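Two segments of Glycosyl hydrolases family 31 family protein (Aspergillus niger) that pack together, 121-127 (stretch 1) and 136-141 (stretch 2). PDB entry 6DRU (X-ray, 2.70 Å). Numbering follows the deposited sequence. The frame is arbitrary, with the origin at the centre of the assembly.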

# COMPACT_ATOMS: atom_id res chain seq x y z
N LEU A 121 -14.51 18.72 5.49
CA LEU A 121 -14.08 17.80 4.46
C LEU A 121 -15.27 17.37 3.61
O LEU A 121 -16.43 17.54 3.98
N ASN A 122 -14.96 16.82 2.44
CA ASN A 122 -16.00 16.44 1.51
C ASN A 122 -16.86 15.33 2.12
O ASN A 122 -16.31 14.32 2.59
N PRO A 123 -18.18 15.47 2.14
CA PRO A 123 -19.03 14.43 2.75
C PRO A 123 -18.98 13.09 2.03
O PRO A 123 -19.48 12.10 2.57
N ARG A 124 -18.42 13.03 0.82
CA ARG A 124 -18.18 11.78 0.10
C ARG A 124 -16.69 11.74 -0.23
O ARG A 124 -16.28 12.15 -1.32
N TYR A 125 -15.89 11.26 0.72
CA TYR A 125 -14.44 11.30 0.62
C TYR A 125 -13.91 9.97 0.10
O TYR A 125 -14.26 8.91 0.64
N TYR A 126 -13.07 10.02 -0.93
CA TYR A 126 -12.47 8.84 -1.52
C TYR A 126 -10.95 8.90 -1.38
O TYR A 126 -10.35 9.98 -1.46
N TYR A 127 -10.34 7.74 -1.16
CA TYR A 127 -8.90 7.65 -0.93
C TYR A 127 -8.40 6.33 -1.51
O TYR A 127 -9.00 5.28 -1.25
N SER A 136 -10.87 3.45 -0.41
CA SER A 136 -11.51 3.59 0.89
C SER A 136 -12.47 4.77 0.84
O SER A 136 -12.23 5.76 0.15
N ALA A 137 -13.57 4.65 1.58
CA ALA A 137 -14.64 5.63 1.52
C ALA A 137 -14.99 6.12 2.92
O ALA A 137 -15.01 5.33 3.87
N GLU A 138 -15.26 7.42 3.03
CA GLU A 138 -15.70 8.04 4.27
C GLU A 138 -16.88 8.94 3.95
O GLU A 138 -16.70 10.00 3.33
N PHE A 139 -18.08 8.54 4.36
CA PHE A 139 -19.30 9.29 4.10
C PHE A 139 -19.82 9.88 5.40
O PHE A 139 -19.97 9.17 6.40
N SER A 140 -20.08 11.19 5.39
CA SER A 140 -20.45 11.93 6.58
C SER A 140 -21.84 12.53 6.44
O SER A 140 -22.19 13.09 5.39
N PHE A 141 -22.64 12.41 7.50
CA PHE A 141 -23.99 12.95 7.55
C PHE A 141 -24.14 13.79 8.81
O PHE A 141 -23.51 13.52 9.83

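Two antiparallel strands, 124-127 and 136-141, pair edge to edge through their backbones, and their side chains pack beside one another on the two faces of the sheet, with two waters extending the contact at the P123 end. The main-chain ladder fixes the register: Y125 and E138 exchange N-to-O bonds of 3.0 Å in both directions, S136 N reaches Y127 O at 2.7 Å and Y127 N returns to S136 O at 3.0 Å, while S140 N donates to P123 O at 3.0 Å, just before the first strand begins. Because neighbours alternate, R124, Y126, A137 and F139 share one face. There F139 (chi1 -86°, m) meets both R124 and Y126, the first over its ring face and the second at its ring edge. R124 (m, t, m) lays its aliphatic stem over the face of the F139 ring, R124 CG standing 3.8 Å from the F139 ring centroid in a CH-pi contact, before its end leads away to bond elsewhere in the structure. Y126 (m) turns its ring end nearer the partner strand: its OH lies at the edge of the F139 ring, 3.6 Å from F139 CZ, and Y126 CE1 comes within 4.0 Å of F139 CE1. A137, with just a methyl, adds little cover. The other face carries Y125 (t), Y127 (t), S136 (chi1 92°, between wells) and E138 (m, t). E138 extends alongside Y125, OE1 4.0 Å from Y125 CD1, a contact without a hydrogen bond; S136 OG sits 3.5 Å from Y127 CB, near the plane of the tyrosine ring. Beyond the ladder, N122 (t) serves its own stretch, its OD1 accepting from R124 N at 3.0 Å. Water 1 donates to N122 O (2.9 Å) and E138 O (2.7 Å) and accepts from S140 OG (S140 chi1 m; 2.7 Å), bridging the stretches; water 2 links P123 O (3.0 Å) to S140 O (3.1 Å).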

# COMPACT_ATOMS: atom_id res chain seq x y z
CB LEU A 121 -13.40 16.58 5.08
CG LEU A 121 -12.27 16.88 6.07
CD1 LEU A 121 -12.03 15.69 7.00
CD2 LEU A 121 -10.99 17.27 5.34
CB ASN A 122 -15.40 15.98 0.18
CG ASN A 122 -16.41 15.99 -0.95
OD1 ASN A 122 -17.28 15.12 -1.03
ND2 ASN A 122 -16.31 16.98 -1.83
CB PRO A 123 -20.43 15.05 2.70
CG PRO A 123 -20.37 16.05 1.59
CD PRO A 123 -18.97 16.60 1.61
CB ARG A 124 -19.05 11.69 -1.15
CG ARG A 124 -20.55 11.79 -0.88
CD ARG A 124 -21.37 11.46 -2.12
NE ARG A 124 -21.18 12.43 -3.19
CZ ARG A 124 -21.96 13.49 -3.38
NH1 ARG A 124 -22.97 13.73 -2.56
NH2 ARG A 124 -21.71 14.32 -4.39
CB TYR A 125 -13.82 11.63 1.98
CG TYR A 125 -12.37 12.05 1.91
CD1 TYR A 125 -11.35 11.11 1.98
CD2 TYR A 125 -12.02 13.39 1.77
CE1 TYR A 125 -10.02 11.49 1.92
CE2 TYR A 125 -10.70 13.78 1.71
CZ TYR A 125 -9.70 12.83 1.78
OH TYR A 125 -8.38 13.21 1.72
CB TYR A 126 -12.84 8.71 -3.00
CG TYR A 126 -14.33 8.75 -3.26
CD1 TYR A 126 -15.13 7.65 -2.98
CD2 TYR A 126 -14.93 9.88 -3.78
CE1 TYR A 126 -16.49 7.68 -3.21
CE2 TYR A 126 -16.29 9.92 -4.02
CZ TYR A 126 -17.07 8.82 -3.74
OH TYR A 126 -18.42 8.86 -3.97
CB TYR A 127 -8.59 7.75 0.56
CG TYR A 127 -7.16 7.43 0.94
CD1 TYR A 127 -6.15 8.36 0.75
CD2 TYR A 127 -6.83 6.21 1.51
CE1 TYR A 127 -4.84 8.08 1.11
CE2 TYR A 127 -5.53 5.91 1.87
CZ TYR A 127 -4.54 6.85 1.67
OH TYR A 127 -3.24 6.55 2.02
CB SER A 136 -10.47 3.78 2.00
OG SER A 136 -10.21 5.15 2.22
CB ALA A 137 -15.89 5.05 0.85
CB GLU A 138 -14.57 8.82 4.93
CG GLU A 138 -13.44 7.95 5.45
CD GLU A 138 -12.22 8.75 5.86
OE1 GLU A 138 -11.18 8.68 5.16
OE2 GLU A 138 -12.29 9.46 6.89
CB PHE A 139 -20.36 8.40 3.45
CG PHE A 139 -20.25 8.32 1.95
CD1 PHE A 139 -19.02 8.11 1.34
CD2 PHE A 139 -21.37 8.46 1.15
CE1 PHE A 139 -18.91 8.05 -0.04
CE2 PHE A 139 -21.27 8.39 -0.23
CZ PHE A 139 -20.04 8.19 -0.82
CB SER A 140 -19.43 13.05 6.85
OG SER A 140 -18.13 12.51 7.03
CB PHE A 141 -25.04 11.83 7.52
CG PHE A 141 -24.84 10.82 6.42
CD1 PHE A 141 -24.07 9.70 6.63
CD2 PHE A 141 -25.44 11.00 5.19
CE1 PHE A 141 -23.88 8.77 5.62
CE2 PHE A 141 -25.27 10.08 4.17
CZ PHE A 141 -24.49 8.96 4.39
O HOH W 1 -16.90 12.39 4.66
O HOH W 2 -22.35 11.29 2.87